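Local structure of CRISPR-associated protein CasA/Cse1 (Thermus thermophilus, 4AN8) at residues D89-R92 with D93-R97; Q390-K393 with H394-Q397. The protein serves as a subunit of Cascade, the ribonucleoprotein complex of type I-E CRISPR immunity, which probably uses CRISPR RNA to target invading nucleic acids. One frame throughout, in Å; residues are numbered along the deposited sequence.

Contact 1. Residues D89-R92 with D93-R97; sequences DPIR and DYLNR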
loop_
_atom_site.group_PDB
_atom_site.type_symbol
_atom_site.label_atom_id
_atom_site.label_comp_id
_atom_site.label_asym_id
_atom_site.label_seq_id
_atom_site.Cartn_x
_atom_site.Cartn_y
_atom_site.Cartn_z
ATOM N N ASP A 89 -23.045 15.213 12.893
ATOM C CA ASP A 89 -23.994 15.943 12.064
ATOM C C ASP A 89 -23.435 16.294 10.692
ATOM O O ASP A 89 -24.094 16.053 9.686
ATOM C CB ASP A 89 -24.510 17.195 12.790
ATOM C CG ASP A 89 -25.789 16.929 13.586
ATOM O OD1 ASP A 89 -26.268 15.767 13.617
ATOM O OD2 ASP A 89 -26.314 17.895 14.191
ATOM N N PRO A 90 -22.218 16.866 10.641
ATOM C CA PRO A 90 -21.591 17.087 9.336
ATOM C C PRO A 90 -21.565 15.803 8.499
ATOM O O PRO A 90 -21.857 15.841 7.309
ATOM C CB PRO A 90 -20.167 17.497 9.705
ATOM C CG PRO A 90 -20.307 18.099 11.079
ATOM C CD PRO A 90 -21.339 17.267 11.753
ATOM N N ILE A 91 -21.225 14.680 9.111
ATOM C CA ILE A 91 -21.197 13.425 8.376
ATOM C C ILE A 91 -22.596 13.004 7.874
ATOM O O ILE A 91 -22.770 12.652 6.699
ATOM C CB ILE A 91 -20.515 12.306 9.204
ATOM C CG1 ILE A 91 -19.019 12.613 9.328
ATOM C CG2 ILE A 91 -20.790 10.912 8.585
ATOM C CD1 ILE A 91 -18.298 11.717 10.312
ATOM N N ARG A 92 -23.591 13.043 8.757
ATOM C CA ARG A 92 -24.964 12.771 8.349
ATOM C C ARG A 92 -25.443 13.712 7.249
ATOM O O ARG A 92 -26.028 13.274 6.270
ATOM C CB ARG A 92 -25.909 12.860 9.537
ATOM C CG ARG A 92 -25.759 11.748 10.532
ATOM C CD ARG A 92 -26.891 11.805 11.543
ATOM N NE ARG A 92 -26.519 11.200 12.815
ATOM C CZ ARG A 92 -26.647 9.906 13.084
ATOM N NH1 ARG A 92 -27.136 9.089 12.162
ATOM N NH2 ARG A 92 -26.291 9.429 14.274
ATOM N N ASP A 93 -25.203 15.007 7.405
ATOM C CA ASP A 93 -25.602 15.952 6.375
ATOM C C ASP A 93 -24.969 15.648 5.011
ATOM O O ASP A 93 -25.660 15.580 4.004
ATOM C CB ASP A 93 -25.305 17.393 6.802
ATOM C CG ASP A 93 -26.186 17.854 7.960
ATOM O OD1 ASP A 93 -27.255 17.229 8.198
ATOM O OD2 ASP A 93 -25.806 18.844 8.634
ATOM N N TYR A 94 -23.655 15.473 4.986
ATOM C CA TYR A 94 -22.960 15.131 3.753
ATOM C C TYR A 94 -23.511 13.853 3.124
ATOM O O TYR A 94 -23.825 13.830 1.940
ATOM C CB TYR A 94 -21.458 15.017 4.008
ATOM C CG TYR A 94 -20.649 14.868 2.745
ATOM C CD1 TYR A 94 -20.390 13.605 2.210
ATOM C CD2 TYR A 94 -20.150 15.984 2.082
ATOM C CE1 TYR A 94 -19.667 13.454 1.062
ATOM C CE2 TYR A 94 -19.406 15.841 0.928
ATOM C CZ TYR A 94 -19.167 14.563 0.422
ATOM O OH TYR A 94 -18.438 14.402 -0.734
ATOM N N LEU A 95 -23.678 12.800 3.918
ATOM C CA LEU A 95 -24.206 11.537 3.393
ATOM C C LEU A 95 -25.655 11.637 2.858
ATOM O O LEU A 95 -26.031 10.982 1.873
ATOM C CB LEU A 95 -24.104 10.445 4.465
ATOM C CG LEU A 95 -22.673 9.978 4.779
ATOM C CD1 LEU A 95 -22.675 8.837 5.772
ATOM C CD2 LEU A 95 -21.928 9.574 3.492
ATOM N N ASN A 96 -26.474 12.452 3.515
ATOM C CA ASN A 96 -27.840 12.680 3.055
ATOM C C ASN A 96 -27.848 13.455 1.756
ATOM O O ASN A 96 -28.604 13.137 0.847
ATOM C CB ASN A 96 -28.661 13.397 4.125
ATOM C CG ASN A 96 -28.909 12.526 5.338
ATOM O OD1 ASN A 96 -29.035 11.305 5.223
ATOM N ND2 ASN A 96 -28.969 13.143 6.509
ATOM N N ARG A 97 -26.986 14.458 1.655
ATOM C CA ARG A 97 -26.863 15.222 0.410
ATOM C C ARG A 97 -26.390 14.391 -0.803
ATOM O O ARG A 97 -26.842 14.621 -1.918
ATOM C CB ARG A 97 -25.940 16.429 0.607
ATOM C CG ARG A 97 -25.697 17.222 -0.684
ATOM C CD ARG A 97 -24.716 18.371 -0.473
ATOM N NE ARG A 97 -25.327 19.433 0.318
ATOM C CZ ARG A 97 -24.647 20.366 0.970
ATOM N NH1 ARG A 97 -23.320 20.356 0.924
ATOM N NH2 ARG A 97 -25.294 21.306 1.663
#

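Contact 2. Residues Q390-K393 with H394-Q397; sequences QGLK and HLAQ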
loop_
_atom_site.group_PDB
_atom_site.type_symbol
_atom_site.label_atom_id
_atom_site.label_comp_id
_atom_site.label_asym_id
_atom_site.label_seq_id
_atom_site.Cartn_x
_atom_site.Cartn_y
_atom_site.Cartn_z
ATOM N N GLN A 390 26.312 -6.748 0.721
ATOM C CA GLN A 390 27.111 -6.639 -0.493
ATOM C C GLN A 390 28.369 -7.544 -0.389
ATOM O O GLN A 390 28.755 -8.226 -1.350
ATOM C CB GLN A 390 27.500 -5.174 -0.723
ATOM C CG GLN A 390 27.760 -4.805 -2.180
ATOM C CD GLN A 390 26.508 -4.882 -3.057
ATOM O OE1 GLN A 390 25.377 -4.943 -2.560
ATOM N NE2 GLN A 390 26.712 -4.885 -4.371
ATOM N N GLY A 391 28.990 -7.545 0.785
ATOM C CA GLY A 391 30.082 -8.454 1.073
ATOM C C GLY A 391 29.644 -9.897 0.914
ATOM O O GLY A 391 30.346 -10.694 0.286
ATOM N N LEU A 392 28.474 -10.232 1.458
ATOM C CA LEU A 392 27.914 -11.579 1.308
ATOM C C LEU A 392 27.632 -11.926 -0.147
ATOM O O LEU A 392 27.938 -13.034 -0.593
ATOM C CB LEU A 392 26.651 -11.762 2.154
ATOM C CG LEU A 392 26.920 -11.721 3.659
ATOM C CD1 LEU A 392 25.621 -11.731 4.495
ATOM C CD2 LEU A 392 27.869 -12.856 4.087
ATOM N N LYS A 393 27.043 -10.994 -0.889
ATOM C CA LYS A 393 26.785 -11.232 -2.307
ATOM C C LYS A 393 28.093 -11.518 -3.061
ATOM O O LYS A 393 28.144 -12.355 -3.970
ATOM C CB LYS A 393 26.058 -10.036 -2.930
ATOM C CG LYS A 393 25.797 -10.146 -4.428
ATOM C CD LYS A 393 25.247 -8.827 -4.959
ATOM C CE LYS A 393 24.929 -8.883 -6.449
ATOM N NZ LYS A 393 23.835 -9.860 -6.792
ATOM N N HIS A 394 29.152 -10.818 -2.688
ATOM C CA HIS A 394 30.422 -11.009 -3.361
ATOM C C HIS A 394 30.982 -12.381 -2.990
ATOM O O HIS A 394 31.474 -13.126 -3.844
ATOM C CB HIS A 394 31.410 -9.905 -2.983
ATOM C CG HIS A 394 32.754 -10.054 -3.627
ATOM N ND1 HIS A 394 33.900 -10.315 -2.907
ATOM C CD2 HIS A 394 33.130 -10.002 -4.927
ATOM C CE1 HIS A 394 34.928 -10.401 -3.735
ATOM N NE2 HIS A 394 34.487 -10.217 -4.966
ATOM N N LEU A 395 30.887 -12.710 -1.711
ATOM C CA LEU A 395 31.290 -14.020 -1.237
ATOM C C LEU A 395 30.586 -15.112 -2.060
ATOM O O LEU A 395 31.239 -16.023 -2.577
ATOM C CB LEU A 395 30.964 -14.146 0.243
ATOM C CG LEU A 395 31.776 -15.137 1.072
ATOM C CD1 LEU A 395 31.320 -15.126 2.531
ATOM C CD2 LEU A 395 31.630 -16.511 0.495
ATOM N N ALA A 396 29.263 -15.004 -2.212
ATOM C CA ALA A 396 28.489 -15.998 -2.957
ATOM C C ALA A 396 28.951 -16.112 -4.402
ATOM O O ALA A 396 29.007 -17.207 -4.956
ATOM C CB ALA A 396 26.982 -15.685 -2.903
ATOM N N GLN A 397 29.286 -14.980 -5.015
ATOM C CA GLN A 397 29.851 -14.986 -6.366
ATOM C C GLN A 397 31.189 -15.740 -6.439
ATOM O O GLN A 397 31.408 -16.531 -7.361
ATOM C CB GLN A 397 30.038 -13.557 -6.874
ATOM C CG GLN A 397 28.805 -12.958 -7.502
ATOM C CD GLN A 397 28.830 -11.442 -7.498
ATOM O OE1 GLN A 397 29.824 -10.826 -7.101
ATOM N NE2 GLN A 397 27.734 -10.831 -7.926
HETATM O O HOH W 1 33.083 -10.481 0.481
#

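Contact 1. Residues D89-R92 with D93-R97
Ile91 and Leu95 run out alongside one another from successive turns, the methyl CG2 of Ile91 meeting CD1 of Leu95 at 4.0 Å. In Ile91 it is the short branch that makes this touch: with CG1 beside the backbone N (chi1 -69°), CG2 stands anti to that nitrogen. The base of Leu95 also rests on the preceding turn, its CG 3.3 Å from Ile91 O.

On the exposed flank the side-chain polar groups meet the backbone without bonding to it. Asn96 folds back over the carbonyl of Arg92 and brings ND2 to 3.0 Å from Arg92 O, at an angle too poor for a hydrogen bond; that oxygen accepts the backbone N-H of Asn96 instead. Asp93 N gives Asp89 O a nearly straight bond of 2.7 Å (173° at the hydrogen), whereas the two carboxylates stay apart, 5.7 Å between Asp89 OD2 and Asp93 OD2.

Helix 88-98 is amphipathic here: Ile91, Tyr94 and Leu95 are buried, Asp89, Arg92, Asp93 and Asn96 exposed. Tyr94 sends its hydroxyl to hydrogen bonds with Trp219 and Glu220, and its ring meets Phe98. Helix 50-67 receives Ile91 on Leu64 and Leu95 on Val63, while Leu37 of helix 32-37 touches Ile91 and Arg92.

Contact 2. Residues Q390-K393 with H394-Q397
From Gln390 to Gln397 the backbone is regular alpha-helix: the amides of His394, Leu395, Ala396 and Gln397 bond to the carbonyls of Gln390, Gly391, Leu392 and Lys393. The bond from Leu395 N to Gly391 O measures 2.9 Å.

Among the side chains the closest meeting is between Lys393 and Gln397, which cross obliquely on the exposed surface. The aliphatic part of the lysine does the touching, its CE 3.7 Å from NE2 of Gln397. Lys393 runs out extended until its last torsion (chi4 64°), where the chain bends and leaves NZ 4.2 Å from NE2 of Gln397. The CG of Gln397 lies 3.6 Å from Lys393 O.

A water reaches from the previous turn to His394, though its hold on the ring is weak. This water donates to Gly391 O at 2.8 Å and lies at the edge of the imidazole, in its plane, where it makes a weak hydrogen bond of 3.5 Å, of undecided direction, with ND1 of His394. The ring swings out to that position because CG is anti to the backbone N (chi1 179°).

The buried side is apolar. Leu392 CD2 and Leu395 CD1 approach loosely, at 4.4 Å, and both residues also pack on other helices: Leu392 on Leu429 and Tyr433 of helix 429-446 and Leu496 of helix 483-499, Leu395 on Phe493 of the latter.

Chemically, the water gives Gly391 O a second donor besides the Leu395 amide. Lys393 NZ and Gln397 NE2 are both donors, so the pair meets by methylene-to-amide packing, and the ammonium group is probably not fixed by this neighbour; helix 429-446 offers Glu430, which touches the same lysine.

Overall arrangement
Contacts 1 and 2 are two examples of one principle, a helix whose neighbouring turns carry apolar residues inward and polar ones outward, set in distant parts of the same chain. Their centres are about 60 Å apart and their nearest atoms about 48 Å, so they do not touch. They lie on opposite sides of the chain's centre, about 29 and 31 Å from it, and follow one another in sequence. Residues 89-97 belong to the globular N-terminal part of Cse1, residues 390-397 to the C-terminal helical bundle, the two-part build of this family. Contact 1 lies where helix 88-98 meets helices 50-67 and 32-37, contact 2 where helix 372-403 meets helices 429-446 and 483-499.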